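Long-range contacts in ribose-phosphate pyrophosphokinase (Thermus thermophilus, PDB 7PN0), which catalyses the transfer of the diphosphate group of ATP to ribose 5-phosphate, giving 5-phospho-alpha-D-ribosyl 1-diphosphate (PRPP) and AMP: residues G27-T31 / R42-S46; L227-V231 / S262-V267; L3-S7 / L22-K28. The contacts are given in a common frame with arbitrary orientation. Where two conformers were deposited one is given. Residue numbers count along the deposited sequence, not the author numbering.

Overall arrangement
From the N terminus, contact 3 comes first: strand 3-7 is met by residues 22-28 once helix 12-21 has returned, closing a strand-helix loop at the edge of the N-terminal parallel sheet. Gly27 and Lys28 belong to both this contact and contact 1, which closes the hairpin of strands 29-33 and 39-43 and opens where contact 3 ends; neither nests in the other. Their centres are about 11 Å apart, and Tyr43 CD1 lies 3.5 Å from Phe6 CE2. Contact 2 opens much later, in the C-terminal half, and seats helix 225-236 against the residues around the start of strand 266-270. Its centre is about 43 Å from that of contact 1, across the centre of the chain.

Contact 1 (G27-T31 / R42-S46); sequences GKSTT and RYEES. With SO4 (sulfate ion), chain E.
Thr30, Lys28 and Arg42 bury the most surface where strand residues 29-30 and 42-43 pair antiparallel, before the chain turns off at Glu44. Thr30 and Arg42 form a hydrogen-bonded pair (CA-CA 5.3 Å), with Thr30 N to Arg42 O and Arg42 N to Thr30 O both 2.9 Å. On their shared face Arg42 (t, t, p) bends so that Thr30 OG1 lies over its guanidinium, and Arg42 NE bonds Glu44 OE1 at 3.2 Å within a salt bridge. Ser29 and Tyr43, a non-hydrogen-bonded pair (CA-CA 4.4 Å), turn to the opposite face, where Tyr43 OH reaches Met72 O. Lys28 O accepts from Glu44 N (3.1 Å) and from a water (2.6 Å) that accepts from Glu45 N (2.9 Å). Lys28 (m, t) sets CB 3.9 Å from Glu44 CB and NZ 3.7 Å from Glu45 CG; Glu45 OE1, 4.6 Å from NZ, is beyond a salt bridge. Ser46 OG bonds sulfate O1 (2.7 Å), probably from the crystallisation liquor. This is the open end of a two-stranded beta hairpin.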
loop_
_atom_site.group_PDB
_atom_site.type_symbol
_atom_site.label_atom_id
_atom_site.label_comp_id
_atom_site.label_asym_id
_atom_site.label_seq_id
_atom_site.Cartn_x
_atom_site.Cartn_y
_atom_site.Cartn_z
ATOM N N GLY A 27 -7.801 3.493 -31.058
ATOM C CA GLY A 27 -8.983 3.627 -30.202
ATOM C C GLY A 27 -9.460 5.064 -30.113
ATOM O O GLY A 27 -8.636 5.974 -30.198
ATOM N N LYS A 28 -10.767 5.278 -29.951
ATOM C CA LYS A 28 -11.367 6.628 -29.910
ATOM C C LYS A 28 -11.362 7.133 -28.464
ATOM O O LYS A 28 -12.012 6.510 -27.581
ATOM C CB LYS A 28 -12.779 6.626 -30.518
ATOM C CG LYS A 28 -12.806 6.479 -32.035
ATOM C CD LYS A 28 -14.209 6.228 -32.624
ATOM C CE LYS A 28 -14.427 4.816 -33.166
ATOM N NZ LYS A 28 -14.734 3.820 -32.095
ATOM N N SER A 29 -10.657 8.222 -28.208
ATOM C CA SER A 29 -10.736 8.902 -26.889
ATOM C C SER A 29 -10.704 10.400 -27.101
ATOM O O SER A 29 -10.008 10.834 -28.044
ATOM C CB SER A 29 -9.617 8.480 -25.976
ATOM O OG SER A 29 -8.364 8.680 -26.602
ATOM N N THR A 30 -11.403 11.155 -26.260
ATOM C CA THR A 30 -11.338 12.628 -26.375
ATOM C C THR A 30 -10.707 13.215 -25.126
ATOM O O THR A 30 -10.927 12.700 -23.985
ATOM C CB THR A 30 -12.632 13.315 -26.830
ATOM O OG1 THR A 30 -13.134 14.192 -25.823
ATOM C CG2 THR A 30 -13.675 12.342 -27.283
ATOM N N THR A 31 -9.886 14.219 -25.384
ATOM C CA THR A 31 -9.321 15.077 -24.346
ATOM C C THR A 31 -9.766 16.512 -24.649
ATOM O O THR A 31 -9.584 16.953 -25.806
ATOM C CB THR A 31 -7.804 14.886 -24.271
ATOM O OG1 THR A 31 -7.495 13.523 -23.937
ATOM C CG2 THR A 31 -7.212 15.880 -23.283
ATOM N N ARG A 42 -12.128 11.044 -21.973
ATOM C CA ARG A 42 -13.266 10.117 -22.097
ATOM C C ARG A 42 -12.977 9.099 -23.203
ATOM O O ARG A 42 -12.685 9.495 -24.307
ATOM C CB ARG A 42 -14.553 10.922 -22.355
ATOM C CG ARG A 42 -15.829 10.074 -22.306
ATOM C CD ARG A 42 -17.111 10.840 -22.664
ATOM N NE ARG A 42 -17.038 11.402 -24.018
ATOM C CZ ARG A 42 -17.254 12.678 -24.370
ATOM N NH1 ARG A 42 -17.137 13.027 -25.637
ATOM N NH2 ARG A 42 -17.588 13.607 -23.483
ATOM N N TYR A 43 -13.155 7.812 -22.914
ATOM C CA TYR A 43 -13.099 6.738 -23.933
ATOM C C TYR A 43 -14.502 6.601 -24.522
ATOM O O TYR A 43 -15.492 6.471 -23.781
ATOM C CB TYR A 43 -12.619 5.413 -23.357
ATOM C CG TYR A 43 -11.198 5.450 -22.852
ATOM C CD1 TYR A 43 -10.122 5.354 -23.723
ATOM C CD2 TYR A 43 -10.926 5.613 -21.494
ATOM C CE1 TYR A 43 -8.817 5.375 -23.263
ATOM C CE2 TYR A 43 -9.623 5.617 -21.013
ATOM C CZ TYR A 43 -8.566 5.556 -21.908
ATOM O OH TYR A 43 -7.269 5.557 -21.483
ATOM N N GLU A 44 -14.576 6.706 -25.829
ATOM C CA GLU A 44 -15.880 6.795 -26.539
ATOM C C GLU A 44 -16.544 5.428 -26.589
ATOM O O GLU A 44 -17.814 5.398 -26.683
ATOM C CB GLU A 44 -15.661 7.374 -27.933
ATOM C CG GLU A 44 -15.098 8.788 -27.850
ATOM C CD GLU A 44 -15.910 9.792 -27.041
ATOM O OE1 GLU A 44 -17.009 9.443 -26.501
ATOM O OE2 GLU A 44 -15.473 10.951 -26.990
ATOM N N GLU A 45 -15.757 4.356 -26.515
ATOM C CA GLU A 45 -16.303 2.974 -26.553
ATOM C C GLU A 45 -15.727 2.129 -25.417
ATOM O O GLU A 45 -14.730 2.521 -24.800
ATOM C CB GLU A 45 -16.028 2.321 -27.902
ATOM C CG GLU A 45 -16.718 3.022 -29.094
ATOM C CD GLU A 45 -18.245 3.057 -29.167
ATOM O OE1 GLU A 45 -18.766 3.932 -29.918
ATOM O OE2 GLU A 45 -18.936 2.242 -28.485
ATOM N N SER A 46 -16.362 0.988 -25.165
ATOM C CA SER A 46 -15.951 0.070 -24.063
ATOM C C SER A 46 -14.520 -0.386 -24.306
ATOM O O SER A 46 -14.173 -0.629 -25.441
ATOM C CB SER A 46 -16.894 -1.083 -23.947
ATOM O OG SER A 46 -16.436 -1.958 -22.966
HETATM S S SO4 E . -18.631 -0.453 -20.527
HETATM O O1 SO4 E . -17.886 -1.607 -20.774
HETATM O O2 SO4 E . -19.378 -0.082 -21.705
HETATM O O3 SO4 E . -19.572 -0.677 -19.469
HETATM O O4 SO4 E . -17.745 0.646 -20.197
HETATM O O HOH W 1 -12.988 4.143 -27.447
#

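Contact 2 (L227-V231 / S262-V267); sequences LVEAV and SPVKEV. With SO4 (sulfate ion), chain D.
Helix 225-236 packs here on the connection from helix 255-261 into strand 266-270, within the alpha/beta core of the C-terminal, phosphoribosyltransferase-like domain. Residues 227-231 form one helical turn, with Val231 N bonded to Leu227 O at 3.0 Å. Opposite them the chain leaves helix 255-261 at Ser262, bends through Pro263 and Val264, and is extended at Glu266 and Val267. The closest CA pairs are Val228-Ser262 and Val231-Val264, both 6.3 Å.

Apolar packing dominates. Leu227 (t, t) sends CD1 to 3.8 Å from Val267 CG1 and CD2 to 4.4 Å from Val264 CG1. One turn on, Val231 (t) sets CG1 3.8 Å from Pro263 CG and CG2 3.9 Å from Val264 CB. Ala244 and Val242 of the adjacent strand 241-246 also meet Leu227 and Val231, respectively.

The helix start carries a sulfate, probably from the crystallisation liquor: Leu227 N donates to its O1 at 3.0 Å, beside the amides of Ser222, Ala224 and Ser226. This cluster of amides is consistent with the site for the ribose 5-phosphate group in related enzymes.

The remaining polar links centre on Ser262 (chi1 t). Its OG accepts from Val264 N at 3.1 Å, an ST turn, and lies 2.6 Å from a water that donates to Val228 O at 3.0 Å.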
loop_
_atom_site.group_PDB
_atom_site.type_symbol
_atom_site.label_atom_id
_atom_site.label_comp_id
_atom_site.label_asym_id
_atom_site.label_seq_id
_atom_site.Cartn_x
_atom_site.Cartn_y
_atom_site.Cartn_z
ATOM N N LEU A 227 25.559 18.915 -29.303
ATOM C CA LEU A 227 25.781 18.539 -30.729
ATOM C C LEU A 227 26.685 19.592 -31.409
ATOM O O LEU A 227 27.724 19.210 -31.975
ATOM C CB LEU A 227 24.410 18.387 -31.402
ATOM C CG LEU A 227 24.395 17.911 -32.859
ATOM C CD1 LEU A 227 23.008 17.425 -33.238
ATOM C CD2 LEU A 227 24.792 19.030 -33.810
ATOM N N VAL A 228 26.334 20.859 -31.287
ATOM C CA VAL A 228 27.041 22.043 -31.867
ATOM C C VAL A 228 28.506 22.059 -31.417
ATOM O O VAL A 228 29.402 22.194 -32.300
ATOM C CB VAL A 228 26.295 23.341 -31.479
ATOM C CG1 VAL A 228 27.214 24.548 -31.301
ATOM C CG2 VAL A 228 25.205 23.645 -32.495
ATOM N N GLU A 229 28.757 21.915 -30.112
ATOM C CA GLU A 229 30.121 21.970 -29.530
ATOM C C GLU A 229 30.955 20.847 -30.131
ATOM O O GLU A 229 32.117 21.074 -30.479
ATOM C CB GLU A 229 30.107 21.744 -28.014
ATOM C CG GLU A 229 29.729 22.938 -27.174
ATOM C CD GLU A 229 30.044 22.761 -25.689
ATOM O OE1 GLU A 229 30.883 21.900 -25.360
ATOM O OE2 GLU A 229 29.444 23.465 -24.862
ATOM N N ALA A 230 30.400 19.631 -30.180
ATOM C CA ALA A 230 31.133 18.450 -30.672
ATOM C C ALA A 230 31.487 18.678 -32.149
ATOM O O ALA A 230 32.634 18.394 -32.543
ATOM C CB ALA A 230 30.313 17.214 -30.462
ATOM N N VAL A 231 30.521 19.133 -32.939
ATOM C CA VAL A 231 30.730 19.326 -34.406
ATOM C C VAL A 231 31.822 20.385 -34.593
ATOM O O VAL A 231 32.712 20.155 -35.441
ATOM C CB VAL A 231 29.432 19.713 -35.133
ATOM C CG1 VAL A 231 29.705 20.071 -36.593
ATOM C CG2 VAL A 231 28.406 18.597 -35.053
ATOM N N SER A 262 25.356 25.255 -37.847
ATOM C CA SER A 262 26.440 24.248 -37.689
ATOM C C SER A 262 26.808 23.671 -39.047
ATOM O O SER A 262 25.957 23.509 -39.920
ATOM C CB SER A 262 26.003 23.147 -36.728
ATOM O OG SER A 262 26.939 22.082 -36.666
ATOM N N PRO A 263 28.084 23.305 -39.264
ATOM C CA PRO A 263 28.472 22.567 -40.465
ATOM C C PRO A 263 28.006 21.106 -40.464
ATOM O O PRO A 263 28.330 20.377 -41.366
ATOM C CB PRO A 263 30.009 22.623 -40.456
ATOM C CG PRO A 263 30.384 22.889 -39.025
ATOM C CD PRO A 263 29.234 23.680 -38.435
ATOM N N VAL A 264 27.288 20.675 -39.431
ATOM C CA VAL A 264 26.822 19.256 -39.360
ATOM C C VAL A 264 26.077 18.912 -40.657
ATOM O O VAL A 264 25.221 19.688 -41.078
ATOM C CB VAL A 264 25.960 18.993 -38.106
ATOM C CG1 VAL A 264 24.645 19.749 -38.136
ATOM C CG2 VAL A 264 25.761 17.511 -37.871
ATOM N N LYS A 265 26.369 17.768 -41.264
ATOM C CA LYS A 265 25.770 17.417 -42.562
ATOM C C LYS A 265 24.300 17.110 -42.383
ATOM O O LYS A 265 23.495 17.423 -43.271
ATOM C CB LYS A 265 26.432 16.188 -43.180
ATOM C CG LYS A 265 27.751 16.503 -43.864
ATOM C CD LYS A 265 27.576 17.526 -44.976
ATOM C CE LYS A 265 28.820 17.706 -45.816
ATOM N NZ LYS A 265 28.490 18.460 -47.044
ATOM N N GLU A 266 23.996 16.349 -41.339
ATOM C CA GLU A 266 22.628 15.848 -41.161
ATOM C C GLU A 266 22.455 15.469 -39.702
ATOM O O GLU A 266 23.456 15.054 -39.069
ATOM C CB GLU A 266 22.416 14.646 -42.061
ATOM C CG GLU A 266 20.986 14.232 -42.195
ATOM C CD GLU A 266 20.797 13.304 -43.387
ATOM O OE1 GLU A 266 20.834 12.106 -43.205
ATOM O OE2 GLU A 266 20.647 13.819 -44.497
ATOM N N VAL A 267 21.221 15.557 -39.240
ATOM C CA VAL A 267 20.862 15.183 -37.847
ATOM C C VAL A 267 19.633 14.290 -37.945
ATOM O O VAL A 267 18.594 14.760 -38.454
ATOM C CB VAL A 267 20.617 16.428 -36.988
ATOM C CG1 VAL A 267 20.288 16.036 -35.547
ATOM C CG2 VAL A 267 21.822 17.370 -37.044
HETATM S S SO4 D . 22.021 18.423 -26.936
HETATM O O1 SO4 D . 22.814 18.342 -28.165
HETATM O O2 SO4 D . 21.878 17.095 -26.390
HETATM O O3 SO4 D . 22.733 19.253 -25.977
HETATM O O4 SO4 D . 20.700 18.939 -27.210
HETATM O O HOH W 2 28.565 23.109 -34.977
#

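Contact 3 (L3-S7 / L22-K28)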
loop_
_atom_site.group_PDB
_atom_site.type_symbol
_atom_site.label_atom_id
_atom_site.label_comp_id
_atom_site.label_asym_id
_atom_site.label_seq_id
_atom_site.Cartn_x
_atom_site.Cartn_y
_atom_site.Cartn_z
ATOM N N LEU A 3 -6.677 -6.483 -27.731
ATOM C CA LEU A 3 -5.583 -5.502 -27.745
ATOM C C LEU A 3 -6.153 -4.148 -28.194
ATOM O O LEU A 3 -6.694 -4.053 -29.285
ATOM C CB LEU A 3 -4.530 -6.056 -28.704
ATOM C CG LEU A 3 -3.343 -5.144 -29.000
ATOM C CD1 LEU A 3 -2.675 -4.665 -27.729
ATOM C CD2 LEU A 3 -2.336 -5.889 -29.870
ATOM N N LEU A 4 -6.000 -3.102 -27.403
ATOM C CA LEU A 4 -6.596 -1.783 -27.651
ATOM C C LEU A 4 -5.524 -0.712 -27.486
ATOM O O LEU A 4 -4.793 -0.697 -26.460
ATOM C CB LEU A 4 -7.733 -1.570 -26.667
ATOM C CG LEU A 4 -8.902 -2.567 -26.740
ATOM C CD1 LEU A 4 -9.970 -2.178 -25.729
ATOM C CD2 LEU A 4 -9.533 -2.580 -28.131
ATOM N N ILE A 5 -5.424 0.185 -28.458
ATOM C CA ILE A 5 -4.371 1.221 -28.408
ATOM C C ILE A 5 -5.055 2.579 -28.478
ATOM O O ILE A 5 -6.036 2.720 -29.245
ATOM C CB ILE A 5 -3.274 0.960 -29.463
ATOM C CG1 ILE A 5 -2.246 2.080 -29.510
ATOM C CG2 ILE A 5 -3.818 0.618 -30.839
ATOM C CD1 ILE A 5 -0.900 1.608 -30.004
ATOM N N PHE A 6 -4.624 3.488 -27.601
ATOM C CA PHE A 6 -5.102 4.887 -27.521
ATOM C C PHE A 6 -3.918 5.833 -27.478
ATOM O O PHE A 6 -2.793 5.395 -27.207
ATOM C CB PHE A 6 -5.983 5.085 -26.288
ATOM C CG PHE A 6 -7.127 4.109 -26.205
ATOM C CD1 PHE A 6 -6.967 2.876 -25.609
ATOM C CD2 PHE A 6 -8.376 4.446 -26.703
ATOM C CE1 PHE A 6 -8.023 1.974 -25.563
ATOM C CE2 PHE A 6 -9.430 3.563 -26.601
ATOM C CZ PHE A 6 -9.251 2.322 -26.065
ATOM N N SER A 7 -4.190 7.126 -27.669
ATOM C CA SER A 7 -3.159 8.181 -27.762
ATOM C C SER A 7 -3.629 9.357 -26.926
ATOM O O SER A 7 -4.831 9.650 -26.927
ATOM C CB SER A 7 -2.901 8.573 -29.196
ATOM O OG SER A 7 -1.914 9.596 -29.315
ATOM N N LEU A 22 0.026 -2.685 -36.252
ATOM C CA LEU A 22 -0.606 -3.864 -35.574
ATOM C C LEU A 22 -1.820 -4.344 -36.397
ATOM O O LEU A 22 -2.415 -5.307 -35.998
ATOM C CB LEU A 22 -1.055 -3.449 -34.160
ATOM C CG LEU A 22 0.054 -3.147 -33.145
ATOM C CD1 LEU A 22 -0.496 -2.386 -31.971
ATOM C CD2 LEU A 22 0.711 -4.415 -32.678
ATOM N N GLY A 23 -2.241 -3.621 -37.439
ATOM C CA GLY A 23 -3.464 -3.912 -38.210
ATOM C C GLY A 23 -4.715 -3.564 -37.422
ATOM O O GLY A 23 -5.765 -4.203 -37.657
ATOM N N LEU A 24 -4.627 -2.571 -36.534
ATOM C CA LEU A 24 -5.715 -2.217 -35.585
ATOM C C LEU A 24 -6.062 -0.758 -35.773
ATOM O O LEU A 24 -5.233 0.022 -36.193
ATOM C CB LEU A 24 -5.241 -2.464 -34.151
ATOM C CG LEU A 24 -5.044 -3.916 -33.767
ATOM C CD1 LEU A 24 -4.530 -4.031 -32.325
ATOM C CD2 LEU A 24 -6.334 -4.684 -33.924
ATOM N N PRO A 25 -7.296 -0.332 -35.476
ATOM C CA PRO A 25 -7.611 1.084 -35.505
ATOM C C PRO A 25 -7.033 1.734 -34.240
ATOM O O PRO A 25 -6.782 1.044 -33.266
ATOM C CB PRO A 25 -9.150 1.037 -35.548
ATOM C CG PRO A 25 -9.477 -0.163 -34.696
ATOM C CD PRO A 25 -8.432 -1.175 -35.098
ATOM N N LEU A 26 -6.757 3.026 -34.285
ATOM C CA LEU A 26 -6.456 3.802 -33.062
ATOM C C LEU A 26 -7.754 3.989 -32.289
ATOM O O LEU A 26 -8.757 4.513 -32.865
ATOM C CB LEU A 26 -5.850 5.150 -33.451
ATOM C CG LEU A 26 -4.839 5.808 -32.506
ATOM C CD1 LEU A 26 -5.289 7.175 -32.086
ATOM C CD2 LEU A 26 -4.380 4.974 -31.339
ATOM N N GLY A 27 -7.801 3.493 -31.058
ATOM C CA GLY A 27 -8.983 3.627 -30.202
ATOM C C GLY A 27 -9.460 5.064 -30.113
ATOM O O GLY A 27 -8.636 5.974 -30.198
ATOM N N LYS A 28 -10.767 5.278 -29.951
ATOM C CA LYS A 28 -11.367 6.628 -29.910
ATOM C C LYS A 28 -11.362 7.133 -28.464
ATOM O O LYS A 28 -12.012 6.510 -27.581
ATOM C CB LYS A 28 -12.779 6.626 -30.518
ATOM C CG LYS A 28 -12.806 6.479 -32.035
ATOM C CD LYS A 28 -14.209 6.228 -32.624
ATOM C CE LYS A 28 -14.427 4.816 -33.166
ATOM N NZ LYS A 28 -14.734 3.820 -32.095
HETATM O O HOH W 3 -7.250 -0.115 -30.778
HETATM O O HOH W 4 -7.000 7.595 -28.553
#
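Beside the edge strand 3-7, the loop that follows helix 12-21 runs in an oblique course, the end-to-end directions of the two segments being 58° apart. The loop begins at Gly23, whose positive phi completes a Schellman motif. Leu3 fits between two leucines, its CG 3.7 Å from Leu24 CD1 and its CD2 4.4 Å from Leu22 CD2; Trp295 of helix 287-299 touches both Leu3 and Leu22. Ile5, the most heavily covered residue, fills the next hollow, with CG2 3.9 Å from Pro25 O and CG1 4.0 Å from Leu26 CD2. Leu26, in an off-well rotamer, lies along the strand: CD2 is 3.9 Å from Phe6 CA and CD1 4.0 Å from Ser7 CB. Phe6 CB points away from the loop, but its ring end comes back beside Gly27, CE2 3.6 Å from Gly27 CA, where a beta-carbon would collide with both that ring and Ile5 O.

Gly27 N donates to Ile5 O at 2.6 Å, while waters bridge Ile5 N to Pro25 O and Ser7 N to Gly27 O. The pattern recalls parallel strand pairing with water inserted on either side of one direct bond. The loop thus meets Ile5 N, Ile5 O and Ser7 N, two of the three through water, without becoming another strand; with its leucines packed on Leu3 and Ile5, the contact combines apolar packing with a single direct backbone bond.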